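Side-chain contact in ficolin-3 (Homo sapiens, PDB 2J5Z), which probably acts as a secreted lectin of innate immunity, recognising sugars such as galactose on microbial surfaces through its fibrinogen-like domain: residues A[165-170]-A[178-183]. Sequence-based numbering, arbitrary orientation.
Sequences SNCAVI and ASCYRS. With CA (calcium ion), chain D; GAL (beta-D-galactopyranose), chain E.
Cys180 N, on the residue that Cys167 holds by a disulfide, donates to the ring oxygen O5 of galactose. Cys180 N and GAL O5 are 2.6 Å apart, with an N-H...O angle of 160°. Cys180 N also reaches GAL O1 at 3.0 Å, but that bond is bent and weak. The Ser179-Cys180 peptide is cis, an unusual bond that recurs at this place in fibrinogen-like domains. Here it accompanies an arrangement in which Ser179 O and Cys180 N both face the sugar; Ser179 O accepts a weak bond from GAL O1. Behind the sugar, Cys167 SG and Cys180 SG are joined at 2.0 Å, with a disulfide torsion of -83°. Each sulfur lies anti to its own carbonyl carbon (chi1 -76° for Cys167), and this brings the two sulfurs together between the backbones. Cys167 SG also packs against Ser179 CA at 3.9 Å, next to the cis peptide. Within the loop, Ala178 N bonds to Cys180 O at 2.7 Å. GAL O3 lies over one face of the Tyr181 ring, 2.9 Å above its plane and offset toward the rim. GAL O4 is on the same side, beyond the rim near CD2 and CE2. Tyr181 OH is held by Asp202.

On the other side of the disulfide, Ser165 O binds calcium at 2.3 Å, alongside Asp159, Asp161, Ser163 and two waters. Asn166 is the N-cap of the helix that follows: its OD1 accepts from Val169 N at 2.8 Å. Cys167 N bonds to Asp161, so the disulfide probably helps to hold the galactose loop against the calcium site. The contact ties the start of helix 167-171 to the loop that leads on toward strand 215-220, and Val171 of that helix packs against Cys180 and Tyr181.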
loop_
_atom_site.group_PDB
_atom_site.type_symbol
_atom_site.label_atom_id
_atom_site.label_comp_id
_atom_site.label_asym_id
_atom_site.label_seq_id
_atom_site.Cartn_x
_atom_site.Cartn_y
_atom_site.Cartn_z
ATOM N N SER A 165 35.295 -10.821 16.918
ATOM C CA SER A 165 35.003 -10.005 15.744
ATOM C C SER A 165 33.681 -9.241 15.896
ATOM O O SER A 165 33.034 -9.270 16.960
ATOM C CB SER A 165 34.950 -10.890 14.498
ATOM O OG SER A 165 33.860 -11.799 14.547
ATOM N N ASN A 166 33.310 -8.545 14.822
ATOM C CA ASN A 166 32.020 -7.870 14.707
ATOM C C ASN A 166 31.060 -8.725 13.884
ATOM O O ASN A 166 31.131 -8.753 12.649
ATOM C CB ASN A 166 32.203 -6.482 14.070
ATOM C CG ASN A 166 30.893 -5.724 13.914
ATOM O OD1 ASN A 166 29.867 -6.302 13.551
ATOM N ND2 ASN A 166 30.926 -4.424 14.189
ATOM N N CYS A 167 30.168 -9.433 14.574
ATOM C CA CYS A 167 29.233 -10.339 13.923
ATOM C C CYS A 167 28.382 -9.664 12.858
ATOM O O CYS A 167 28.062 -10.281 11.860
ATOM C CB CYS A 167 28.297 -10.982 14.936
ATOM S SG CYS A 167 29.056 -12.293 15.913
ATOM N N ALA A 168 27.975 -8.423 13.109
ATOM C CA ALA A 168 27.161 -7.687 12.138
ATOM C C ALA A 168 27.936 -7.538 10.832
ATOM O O ALA A 168 27.399 -7.767 9.755
ATOM C CB ALA A 168 26.765 -6.330 12.690
ATOM N N VAL A 169 29.202 -7.157 10.938
ATOM C CA VAL A 169 30.065 -7.075 9.760
ATOM C C VAL A 169 30.233 -8.479 9.198
ATOM O O VAL A 169 29.920 -8.741 8.041
ATOM C CB VAL A 169 31.437 -6.464 10.107
ATOM C CG1 VAL A 169 32.423 -6.648 8.957
ATOM C CG2 VAL A 169 31.290 -4.988 10.468
ATOM N N ILE A 170 30.680 -9.401 10.047
ATOM C CA ILE A 170 30.956 -10.764 9.609
ATOM C C ILE A 170 29.802 -11.396 8.848
ATOM O O ILE A 170 30.015 -11.959 7.782
ATOM C CB ILE A 170 31.378 -11.680 10.788
ATOM C CG1 ILE A 170 32.730 -11.233 11.354
ATOM C CG2 ILE A 170 31.436 -13.133 10.346
ATOM C CD1 ILE A 170 33.854 -11.245 10.324
ATOM N N ALA A 178 25.458 -13.305 19.319
ATOM C CA ALA A 178 26.375 -13.930 20.262
ATOM C C ALA A 178 27.700 -14.121 19.506
ATOM O O ALA A 178 28.482 -13.177 19.374
ATOM C CB ALA A 178 25.797 -15.258 20.727
ATOM N N SER A 179 27.948 -15.323 18.992
ATOM C CA SER A 179 29.122 -15.550 18.146
ATOM C C SER A 179 28.935 -16.683 17.121
ATOM O O SER A 179 29.622 -17.711 17.178
ATOM C CB SER A 179 30.379 -15.760 19.003
ATOM O OG SER A 179 30.134 -16.676 20.057
ATOM N N CYS A 180 28.019 -16.498 16.167
ATOM C CA CYS A 180 27.230 -15.275 16.062
ATOM C C CYS A 180 25.722 -15.458 16.263
ATOM O O CYS A 180 25.095 -14.641 16.944
ATOM C CB CYS A 180 27.500 -14.586 14.725
ATOM S SG CYS A 180 29.137 -13.868 14.632
ATOM N N TYR A 181 25.138 -16.502 15.676
ATOM C CA TYR A 181 23.674 -16.628 15.691
ATOM C C TYR A 181 23.034 -18.012 15.497
ATOM O O TYR A 181 23.619 -18.920 14.896
ATOM C CB TYR A 181 23.048 -15.657 14.672
ATOM C CG TYR A 181 23.193 -16.041 13.200
ATOM C CD1 TYR A 181 22.328 -16.957 12.610
ATOM C CD2 TYR A 181 24.155 -15.442 12.397
ATOM C CE1 TYR A 181 22.432 -17.291 11.264
ATOM C CE2 TYR A 181 24.267 -15.766 11.041
ATOM C CZ TYR A 181 23.405 -16.692 10.486
ATOM O OH TYR A 181 23.493 -17.025 9.151
ATOM N N ARG A 182 21.812 -18.146 16.014
ATOM C CA ARG A 182 20.895 -19.213 15.619
ATOM C C ARG A 182 19.811 -18.634 14.714
ATOM O O ARG A 182 19.154 -19.369 13.983
ATOM C CB ARG A 182 20.218 -19.846 16.840
ATOM C CG ARG A 182 21.163 -20.337 17.929
ATOM C CD ARG A 182 21.148 -21.843 18.078
ATOM N NE ARG A 182 19.797 -22.395 18.099
ATOM C CZ ARG A 182 19.475 -23.562 17.552
ATOM N NH1 ARG A 182 20.408 -24.295 16.952
ATOM N NH2 ARG A 182 18.230 -23.999 17.600
ATOM N N SER A 183 19.604 -17.316 14.788
ATOM C CA SER A 183 18.670 -16.620 13.877
ATOM C C SER A 183 19.269 -15.300 13.386
ATOM O O SER A 183 20.056 -14.661 14.077
ATOM C CB SER A 183 17.311 -16.371 14.543
ATOM O OG SER A 183 17.471 -15.719 15.796
HETATM CA CA CA D . 32.754 -8.319 19.015
HETATM C C1 GAL E . 27.323 -19.300 14.416
HETATM C C2 GAL E . 26.021 -19.367 13.633
HETATM C C3 GAL E . 26.281 -19.259 12.136
HETATM C C4 GAL E . 27.345 -18.220 11.773
HETATM C C5 GAL E . 28.497 -18.169 12.763
HETATM C C6 GAL E . 29.405 -16.981 12.472
HETATM O O1 GAL E . 27.069 -19.370 15.825
HETATM O O2 GAL E . 25.351 -20.606 13.907
HETATM O O3 GAL E . 25.054 -18.917 11.489
HETATM O O4 GAL E . 26.747 -16.924 11.694
HETATM O O5 GAL E . 27.952 -18.071 14.076
HETATM O O6 GAL E . 30.775 -17.397 12.535
HETATM O O HOH W 1 34.958 -7.391 19.359
HETATM O O HOH W 2 32.578 -7.872 21.323
#